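PDB 1VR8: GTP binding regulator from Thermotoga maritima, which is of unknown function but folds like the Ran-binding protein Mog1p and may, as its name suggests, regulate a GTP-binding protein. Local coordinates for residues Y31-K37 / K50-T56; V85-S89 / S100-N104; L93-K98 / A110-K114. All coordinates share one frame; numbering follows the deposited sequence.

Contact 1 (Y31-K37 / K50-T56); sequences YRLSDVK and KVAVFET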
loop_
_atom_site.group_PDB
_atom_site.type_symbol
_atom_site.label_atom_id
_atom_site.label_comp_id
_atom_site.label_asym_id
_atom_site.label_seq_id
_atom_site.Cartn_x
_atom_site.Cartn_y
_atom_site.Cartn_z
ATOM N N TYR A 31 -14.345 6.524 -3.708
ATOM C CA TYR A 31 -12.879 6.529 -3.738
ATOM C C TYR A 31 -12.527 6.851 -5.197
ATOM O O TYR A 31 -12.419 5.944 -6.008
ATOM C CB TYR A 31 -12.305 5.168 -3.383
ATOM C CG TYR A 31 -12.570 4.741 -1.954
ATOM C CD1 TYR A 31 -12.035 5.448 -0.923
ATOM C CD2 TYR A 31 -13.401 3.667 -1.654
ATOM C CE1 TYR A 31 -12.282 5.116 0.391
ATOM C CE2 TYR A 31 -13.690 3.332 -0.307
ATOM C CZ TYR A 31 -13.095 4.069 0.696
ATOM O OH TYR A 31 -13.297 3.829 2.032
ATOM N N ARG A 32 -12.416 8.127 -5.527
ATOM C CA ARG A 32 -12.294 8.543 -6.921
ATOM C C ARG A 32 -10.837 8.774 -7.224
ATOM O O ARG A 32 -10.173 9.535 -6.526
ATOM C CB ARG A 32 -13.071 9.820 -7.175
ATOM C CG ARG A 32 -14.588 9.703 -6.970
ATOM C CD ARG A 32 -15.164 8.516 -7.745
ATOM N NE ARG A 32 -14.926 8.597 -9.193
ATOM C CZ ARG A 32 -15.008 7.576 -10.053
ATOM N NH1 ARG A 32 -15.313 6.345 -9.649
ATOM N NH2 ARG A 32 -14.770 7.788 -11.353
ATOM N N LEU A 33 -10.333 8.143 -8.281
ATOM C CA LEU A 33 -8.939 8.322 -8.652
ATOM C C LEU A 33 -8.747 9.722 -9.247
ATOM O O LEU A 33 -9.488 10.144 -10.140
ATOM C CB LEU A 33 -8.589 7.250 -9.690
ATOM C CG LEU A 33 -7.149 7.105 -10.076
ATOM C CD1 LEU A 33 -6.316 6.744 -8.855
ATOM C CD2 LEU A 33 -7.044 6.035 -11.178
ATOM N N SER A 34 -7.782 10.475 -8.719
ATOM C CA SER A 34 -7.517 11.787 -9.213
ATOM C C SER A 34 -6.139 11.977 -9.837
ATOM O O SER A 34 -5.932 12.950 -10.563
ATOM C CB SER A 34 -7.751 12.811 -8.109
ATOM O OG SER A 34 -6.787 12.692 -7.116
ATOM N N ASP A 35 -5.203 11.056 -9.569
ATOM C CA ASP A 35 -3.842 11.154 -10.073
ATOM C C ASP A 35 -3.152 9.803 -10.016
ATOM O O ASP A 35 -3.403 9.012 -9.132
ATOM C CB ASP A 35 -3.080 12.209 -9.262
ATOM C CG ASP A 35 -1.892 12.807 -9.984
ATOM O OD1 ASP A 35 -0.814 12.170 -9.978
ATOM O OD2 ASP A 35 -2.014 13.956 -10.508
ATOM N N VAL A 36 -2.298 9.578 -11.000
ATOM C CA VAL A 36 -1.415 8.414 -11.078
ATOM C C VAL A 36 -0.078 8.889 -11.624
ATOM O O VAL A 36 -0.033 9.618 -12.621
ATOM C CB VAL A 36 -1.957 7.296 -11.991
ATOM C CG1 VAL A 36 -1.002 6.113 -12.003
ATOM C CG2 VAL A 36 -3.324 6.842 -11.549
ATOM N N LYS A 37 1.001 8.484 -10.961
ATOM C CA LYS A 37 2.349 8.883 -11.365
ATOM C C LYS A 37 3.315 7.740 -11.100
ATOM O O LYS A 37 3.305 7.178 -9.999
ATOM C CB LYS A 37 2.768 10.100 -10.519
ATOM C CG LYS A 37 4.116 10.670 -10.851
ATOM C CD LYS A 37 4.451 11.916 -10.023
ATOM C CE LYS A 37 4.569 11.605 -8.567
ATOM N NZ LYS A 37 5.475 12.613 -7.888
ATOM N N LYS A 50 4.366 3.001 -8.598
ATOM C CA LYS A 50 3.462 4.102 -8.891
ATOM C C LYS A 50 2.847 4.595 -7.616
ATOM O O LYS A 50 2.746 3.863 -6.621
ATOM C CB LYS A 50 2.370 3.691 -9.886
ATOM C CG LYS A 50 2.939 3.312 -11.203
ATOM C CD LYS A 50 1.882 3.187 -12.288
ATOM C CE LYS A 50 2.524 2.705 -13.577
ATOM N NZ LYS A 50 1.531 2.722 -14.674
ATOM N N VAL A 51 2.454 5.861 -7.636
ATOM C CA VAL A 51 1.625 6.440 -6.604
ATOM C C VAL A 51 0.324 6.963 -7.245
ATOM O O VAL A 51 0.354 7.616 -8.294
ATOM C CB VAL A 51 2.331 7.558 -5.812
ATOM C CG1 VAL A 51 2.798 8.662 -6.715
ATOM C CG2 VAL A 51 1.406 8.120 -4.733
ATOM N N ALA A 52 -0.782 6.671 -6.575
ATOM C CA ALA A 52 -2.109 7.101 -6.955
ATOM C C ALA A 52 -2.720 7.904 -5.851
ATOM O O ALA A 52 -2.448 7.650 -4.652
ATOM C CB ALA A 52 -2.971 5.870 -7.259
ATOM N N VAL A 53 -3.485 8.925 -6.219
ATOM C CA VAL A 53 -4.256 9.706 -5.272
ATOM C C VAL A 53 -5.739 9.436 -5.479
ATOM O O VAL A 53 -6.253 9.544 -6.602
ATOM C CB VAL A 53 -3.982 11.223 -5.408
ATOM C CG1 VAL A 53 -4.763 12.010 -4.350
ATOM C CG2 VAL A 53 -2.518 11.523 -5.280
ATOM N N PHE A 54 -6.405 9.084 -4.389
ATOM C CA PHE A 54 -7.843 8.874 -4.386
ATOM C C PHE A 54 -8.471 9.981 -3.580
ATOM O O PHE A 54 -8.066 10.249 -2.451
ATOM C CB PHE A 54 -8.181 7.538 -3.756
ATOM C CG PHE A 54 -7.769 6.362 -4.570
ATOM C CD1 PHE A 54 -6.493 5.845 -4.469
ATOM C CD2 PHE A 54 -8.680 5.744 -5.403
ATOM C CE1 PHE A 54 -6.110 4.785 -5.208
ATOM C CE2 PHE A 54 -8.327 4.660 -6.138
ATOM C CZ PHE A 54 -7.048 4.171 -6.068
ATOM N N GLU A 55 -9.474 10.621 -4.154
ATOM C CA GLU A 55 -10.285 11.582 -3.417
ATOM C C GLU A 55 -11.354 10.838 -2.646
ATOM O O GLU A 55 -12.058 10.004 -3.201
ATOM C CB GLU A 55 -10.941 12.552 -4.375
ATOM C CG GLU A 55 -9.992 13.346 -5.234
ATOM C CD GLU A 55 -8.992 14.189 -4.460
ATOM O OE1 GLU A 55 -9.301 14.644 -3.323
ATOM O OE2 GLU A 55 -7.875 14.408 -5.013
ATOM N N THR A 56 -11.471 11.133 -1.356
ATOM C CA THR A 56 -12.393 10.411 -0.482
ATOM C C THR A 56 -13.145 11.469 0.298
ATOM O O THR A 56 -12.837 12.656 0.213
ATOM C CB THR A 56 -11.691 9.431 0.496
ATOM O OG1 THR A 56 -11.112 10.150 1.602
ATOM C CG2 THR A 56 -10.631 8.631 -0.144
HETATM O O HOH W 1 -0.383 10.314 -8.038
#
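R32 and E55 form an antiparallel hydrogen-bonded pair: E55 N reaches R32 O at 2.7 Å, and R32 N returns the bond to E55 O. Next comes a classic beta bulge, in which S34 and D35 both face V53. S34 N meets V53 O at 2.8 Å, almost straight at 178°, while D35 N makes a weak bond to the same oxygen and D35 O takes V53 N. The bulge brings S34 OG within 2.9 Å of E55 OE2 and 3.2 Å of V53 O, two acceptors for one proton. E55 folds back at chi2 (-59°) to put its carboxylate there; an alanine here would remove that carboxylate, and S34 OG would probably be left with V53 O as its remaining acceptor across the pair and be freer to turn. Further on, K37 and V51 exchange two backbone bonds, and a water spans D35 OD1 and V51 O.

On the face carrying L33, V36, A52 and F54, the methyl L33 CD1 sits over the F54 ring, 4.0 Å from its centroid, a CH-pi contact, and also touches A52 CB at 3.8 Å. At the end of the pair, T56 CG2 meets the edge of the Y31 ring.

Strand 32-39 thus pairs with strand 45-56, which bonds on to strand 59-67; helix 19-24 packs against L33, K50 and A52, and F129 of helix 126-138 meets both F54 and Y31.

Contact 2 (V85-S89 / S100-N104); sequences VSIRS and STVSN. With AZI (azide ion), chain B.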
loop_
_atom_site.group_PDB
_atom_site.type_symbol
_atom_site.label_atom_id
_atom_site.label_comp_id
_atom_site.label_asym_id
_atom_site.label_seq_id
_atom_site.Cartn_x
_atom_site.Cartn_y
_atom_site.Cartn_z
ATOM N N VAL A 85 9.542 10.270 12.091
ATOM C CA VAL A 85 8.474 9.786 12.983
ATOM C C VAL A 85 8.934 9.629 14.437
ATOM O O VAL A 85 10.119 9.453 14.738
ATOM C CB VAL A 85 7.814 8.463 12.489
ATOM C CG1 VAL A 85 7.507 8.529 10.988
ATOM C CG2 VAL A 85 8.648 7.244 12.808
ATOM N N SER A 86 7.960 9.728 15.331
ATOM C CA SER A 86 8.166 9.580 16.749
ATOM C C SER A 86 7.640 8.217 17.211
ATOM O O SER A 86 8.244 7.582 18.050
ATOM C CB SER A 86 7.449 10.716 17.481
ATOM O OG SER A 86 8.105 11.950 17.232
ATOM N N ILE A 87 6.513 7.799 16.656
ATOM C CA ILE A 87 5.884 6.536 17.019
ATOM C C ILE A 87 5.779 5.579 15.835
ATOM O O ILE A 87 5.511 5.952 14.683
ATOM C CB ILE A 87 4.458 6.769 17.607
ATOM C CG1 ILE A 87 3.873 5.489 18.235
ATOM C CG2 ILE A 87 3.507 7.282 16.527
ATOM C CD1 ILE A 87 4.556 5.050 19.492
ATOM N N ARG A 88 5.920 4.303 16.127
ATOM C CA ARG A 88 5.793 3.274 15.119
ATOM C C ARG A 88 5.290 1.962 15.722
ATOM O O ARG A 88 5.653 1.630 16.846
ATOM C CB ARG A 88 7.168 3.039 14.490
ATOM C CG ARG A 88 7.179 2.112 13.290
ATOM C CD ARG A 88 8.629 1.917 12.831
ATOM N NE ARG A 88 9.185 3.156 12.273
ATOM C CZ ARG A 88 9.092 3.539 11.001
ATOM N NH1 ARG A 88 8.493 2.782 10.104
ATOM N NH2 ARG A 88 9.638 4.696 10.612
ATOM N N SER A 89 4.498 1.227 14.950
ATOM C CA SER A 89 4.064 -0.125 15.314
ATOM C C SER A 89 4.455 -1.035 14.164
ATOM O O SER A 89 4.129 -0.748 13.012
ATOM C CB SER A 89 2.558 -0.190 15.513
ATOM O OG SER A 89 2.196 -1.516 15.886
ATOM N N SER A 100 2.627 0.706 10.937
ATOM C CA SER A 100 1.840 1.930 10.984
ATOM C C SER A 100 2.599 3.003 11.730
ATOM O O SER A 100 3.203 2.744 12.786
ATOM C CB SER A 100 0.508 1.693 11.694
ATOM O OG SER A 100 -0.248 0.718 10.984
ATOM N N THR A 101 2.532 4.229 11.226
ATOM C CA THR A 101 3.207 5.328 11.872
ATOM C C THR A 101 2.496 6.645 11.536
ATOM O O THR A 101 1.486 6.663 10.824
ATOM C CB THR A 101 4.711 5.351 11.464
ATOM O OG1 THR A 101 5.413 6.315 12.245
ATOM C CG2 THR A 101 4.884 5.632 9.989
ATOM N N VAL A 102 3.030 7.717 12.075
ATOM C CA VAL A 102 2.482 9.052 11.840
ATOM C C VAL A 102 3.645 9.990 11.560
ATOM O O VAL A 102 4.600 9.971 12.294
ATOM C CB VAL A 102 1.730 9.550 13.092
ATOM C CG1 VAL A 102 1.102 10.897 12.804
ATOM C CG2 VAL A 102 0.665 8.565 13.468
ATOM N N SER A 103 3.537 10.809 10.519
ATOM C CA SER A 103 4.591 11.765 10.179
ATOM C C SER A 103 3.980 13.121 9.865
ATOM O O SER A 103 3.219 13.231 8.935
ATOM C CB SER A 103 5.374 11.287 8.942
ATOM O OG SER A 103 6.410 12.235 8.663
ATOM N N ASN A 104 4.275 14.115 10.683
ATOM C CA ASN A 104 3.759 15.481 10.492
ATOM C C ASN A 104 2.286 15.494 10.087
ATOM O O ASN A 104 1.891 16.036 9.059
ATOM C CB ASN A 104 4.645 16.240 9.506
ATOM C CG ASN A 104 6.089 16.427 10.030
ATOM O OD1 ASN A 104 6.345 16.572 11.242
ATOM N ND2 ASN A 104 7.040 16.399 9.107
HETATM N N1 AZI B . 0.106 -1.723 12.482
HETATM N N2 AZI B . 0.906 -2.563 12.618
HETATM N N3 AZI B . 1.676 -3.430 12.757
HETATM O O HOH W 2 5.229 9.927 14.812
#
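T101 reaches across to I87 with its hydroxyl: OG1 lies 2.5 Å from I87 O and donates to it, though a length this short leaves the exact geometry doubtful. The torsion that allows this sets OG1 opposite the backbone N (chi1 -172°), pointing it at I87 O where V102 N is 4.0 Å from that oxygen; the hydroxyl appears to serve in place of the backbone donor. The same OG1 is packed by V85, whose side chain crosses that of T101 at about a right angle; V85 CB comes within 3.2 Å of OG1, and its methyls CG1 and CG2 both lie close to it as well. V85 CG1 also rests beside V102 O and against S103 CB. On the other side of the strand the contact is looser, I87 CG2 only grazing V102 CG2 at 4.4 Å. A water completes this end, accepting from S86 N and donating to V102 O at 2.6 Å, thereby joining backbones that do not bond directly there.

Regular pairing returns at S89 and S100, where S89 N meets S100 O and S100 N meets S89 O, both at 2.9 Å. Their side chains share a face of the sheet and both lie beside an azide ion, probably taken up from the crystallisation liquor. S100 OG, turned beside its own backbone N (chi1 -61°), donates to azide N1 at 2.9 Å, whereas S89 OG stands 3.7 Å from the middle nitrogen, N2.

The contact is the open end of the hairpin formed by strands 88-92 and 96-103. Beyond it, strand 106-113 pairs along the other edge of strand 96-103, T101 bonding to I108 through the backbone and S100 touching K107 and V109.

Contact 3 (L93-K98 / A110-K114); sequences LPNMGK and AWWRK. With AZI (azide ion), chain C.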
loop_
_atom_site.group_PDB
_atom_site.type_symbol
_atom_site.label_atom_id
_atom_site.label_comp_id
_atom_site.label_asym_id
_atom_site.label_seq_id
_atom_site.Cartn_x
_atom_site.Cartn_y
_atom_site.Cartn_z
ATOM N N LEU A 93 7.292 -10.402 9.976
ATOM C CA LEU A 93 7.363 -11.853 9.907
ATOM C C LEU A 93 8.213 -12.245 8.704
ATOM O O LEU A 93 8.494 -11.420 7.840
ATOM C CB LEU A 93 5.935 -12.418 9.779
ATOM C CG LEU A 93 4.957 -12.002 10.866
ATOM C CD1 LEU A 93 3.556 -12.526 10.548
ATOM C CD2 LEU A 93 5.466 -12.570 12.174
ATOM N N PRO A 94 8.667 -13.501 8.659
ATOM C CA PRO A 94 9.511 -13.866 7.514
ATOM C C PRO A 94 8.886 -13.583 6.169
ATOM O O PRO A 94 9.562 -13.084 5.275
ATOM C CB PRO A 94 9.763 -15.354 7.725
ATOM C CG PRO A 94 9.693 -15.533 9.183
ATOM C CD PRO A 94 8.604 -14.594 9.646
ATOM N N ASN A 95 7.586 -13.835 6.042
ATOM C CA ASN A 95 6.936 -13.781 4.747
ATOM C C ASN A 95 5.938 -12.662 4.575
ATOM O O ASN A 95 5.253 -12.592 3.545
ATOM C CB ASN A 95 6.251 -15.122 4.533
ATOM C CG ASN A 95 7.252 -16.250 4.431
ATOM O OD1 ASN A 95 8.431 -16.030 4.082
ATOM N ND2 ASN A 95 6.806 -17.446 4.700
HETATM N N MSE A 96 5.803 -11.800 5.585
HETATM C CA MSE A 96 4.979 -10.624 5.446
HETATM C C MSE A 96 5.275 -9.637 6.536
HETATM O O MSE A 96 5.787 -9.997 7.575
HETATM C CB MSE A 96 3.468 -10.941 5.473
HETATM C CG MSE A 96 3.062 -11.776 6.604
HETATM SE SE MSE A 96 1.104 -11.533 6.929
HETATM C CE MSE A 96 1.206 -9.743 7.783
ATOM N N GLY A 97 4.908 -8.383 6.298
ATOM C CA GLY A 97 5.087 -7.354 7.288
ATOM C C GLY A 97 4.109 -6.216 7.114
ATOM O O GLY A 97 3.602 -5.974 6.007
ATOM N N LYS A 98 3.859 -5.517 8.213
ATOM C CA LYS A 98 3.026 -4.349 8.227
ATOM C C LYS A 98 3.556 -3.396 9.297
ATOM O O LYS A 98 3.875 -3.827 10.398
ATOM C CB LYS A 98 1.588 -4.730 8.575
ATOM C CG LYS A 98 0.644 -3.531 8.631
ATOM C CD LYS A 98 -0.766 -3.961 9.067
ATOM C CE LYS A 98 -1.713 -2.770 9.106
ATOM N NZ LYS A 98 -3.133 -3.137 9.437
ATOM N N ALA A 110 2.055 0.663 5.850
ATOM C CA ALA A 110 2.818 0.046 4.768
ATOM C C ALA A 110 2.880 -1.454 5.027
ATOM O O ALA A 110 3.215 -1.859 6.143
ATOM C CB ALA A 110 4.210 0.609 4.709
ATOM N N TRP A 111 2.598 -2.257 3.998
ATOM C CA TRP A 111 2.653 -3.710 4.170
ATOM C C TRP A 111 3.177 -4.383 2.912
ATOM O O TRP A 111 3.087 -3.830 1.805
ATOM C CB TRP A 111 1.280 -4.265 4.594
ATOM C CG TRP A 111 0.180 -4.279 3.569
ATOM C CD1 TRP A 111 -0.197 -5.334 2.809
ATOM C CD2 TRP A 111 -0.679 -3.179 3.170
ATOM N NE1 TRP A 111 -1.218 -4.982 1.978
ATOM C CE2 TRP A 111 -1.534 -3.667 2.174
ATOM C CE3 TRP A 111 -0.782 -1.842 3.543
ATOM C CZ2 TRP A 111 -2.511 -2.875 1.584
ATOM C CZ3 TRP A 111 -1.746 -1.056 2.949
ATOM C CH2 TRP A 111 -2.589 -1.571 1.978
ATOM N N TRP A 112 3.768 -5.557 3.113
ATOM C CA TRP A 112 4.278 -6.368 2.024
ATOM C C TRP A 112 3.869 -7.821 2.249
ATOM O O TRP A 112 3.695 -8.270 3.392
ATOM C CB TRP A 112 5.801 -6.239 1.834
ATOM C CG TRP A 112 6.584 -7.150 2.726
ATOM C CD1 TRP A 112 6.936 -6.924 4.027
ATOM C CD2 TRP A 112 6.984 -8.482 2.428
ATOM N NE1 TRP A 112 7.568 -8.010 4.534
ATOM C CE2 TRP A 112 7.629 -8.988 3.572
ATOM C CE3 TRP A 112 6.918 -9.280 1.290
ATOM C CZ2 TRP A 112 8.177 -10.276 3.621
ATOM C CZ3 TRP A 112 7.471 -10.565 1.339
ATOM C CH2 TRP A 112 8.068 -11.056 2.504
ATOM N N ARG A 113 3.711 -8.521 1.135
ATOM C CA ARG A 113 3.525 -9.956 1.116
ATOM C C ARG A 113 3.736 -10.420 -0.317
ATOM O O ARG A 113 3.407 -9.701 -1.268
ATOM C CB ARG A 113 2.153 -10.344 1.640
ATOM C CG ARG A 113 1.996 -11.857 1.928
ATOM C CD ARG A 113 0.677 -12.124 2.672
ATOM N NE ARG A 113 0.500 -13.523 3.090
ATOM C CZ ARG A 113 0.094 -14.521 2.301
ATOM N NH1 ARG A 113 -0.180 -14.302 1.020
ATOM N NH2 ARG A 113 -0.039 -15.753 2.781
ATOM N N LYS A 114 4.284 -11.607 -0.469
ATOM C CA LYS A 114 4.632 -12.153 -1.773
ATOM C C LYS A 114 5.427 -11.101 -2.581
ATOM O O LYS A 114 6.476 -10.661 -2.125
ATOM C CB LYS A 114 3.368 -12.639 -2.514
ATOM C CG LYS A 114 2.614 -13.781 -1.790
ATOM C CD LYS A 114 3.434 -15.044 -1.691
ATOM C CE LYS A 114 2.621 -16.225 -1.095
ATOM N NZ LYS A 114 3.449 -17.467 -0.999
HETATM N N1 AZI C . 1.914 -19.191 0.485
HETATM N N2 AZI C . 2.184 -20.183 1.105
HETATM N N3 AZI C . 2.037 -21.096 1.875
HETATM O O HOH W 3 8.795 -8.824 7.061
HETATM O O HOH W 4 5.472 -13.751 1.115
#
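The W112 indole lies against the backbone of 95-97: over one face sit N95 O, 3.4 Å above the plane, and M96 CA, a CH-pi contact 4.0 Å from the centroid of the five-membered ring. At the ring's edge are P94 O, K114 O and a water that accepts from W112 NE1 and lies 2.7 Å from L93 O. With CG set between backbone N and carbonyl carbon (chi1 85°), the indole folds over the neighbouring strand. G97 suits this, since a CB there would fall about 3.1 Å from W112 NE1.

G97 and W112 also pair through the backbone, W112 N to G97 O at 2.9 Å and G97 N to W112 O at 3.2 Å. On the other face, M96 CB packs on R113 CG at 3.9 Å, and the selenomethionine's selenium lies at the edge of the guanidinium, whose NH1 is hydrogen-bonded to H12. K114 NZ donates to azide N1 at 2.7 Å, an ion probably from the crystallisation liquor that I6 N also binds.

This is the open end of the hairpin of strands 96-103 and 106-113. W112 packs on A71, K72 and W75 of helix 71-79, W111 on F118 of strand 116-122 and Y134 of helix 126-138.

All three contacts belong to one antiparallel sheet. Contacts 2 and 3 share strand 96-103, which pairs with strand 88-92 in the former and with 106-113 in the latter; their centres are 18 Å apart and their segments alternate along the chain. Contact 1 closes earlier in the sequence and lies across the chain's centre from contact 3, with centres about 23 Å apart and nearest atoms about 10 Å; strands 59-67 and 116-122 connect the two regions. One azide site joins contacts 2 and 3, drawing on S89 and S100 from one and K98 from the other. The second azide, at K114, involves contact 3 with K5 and I6.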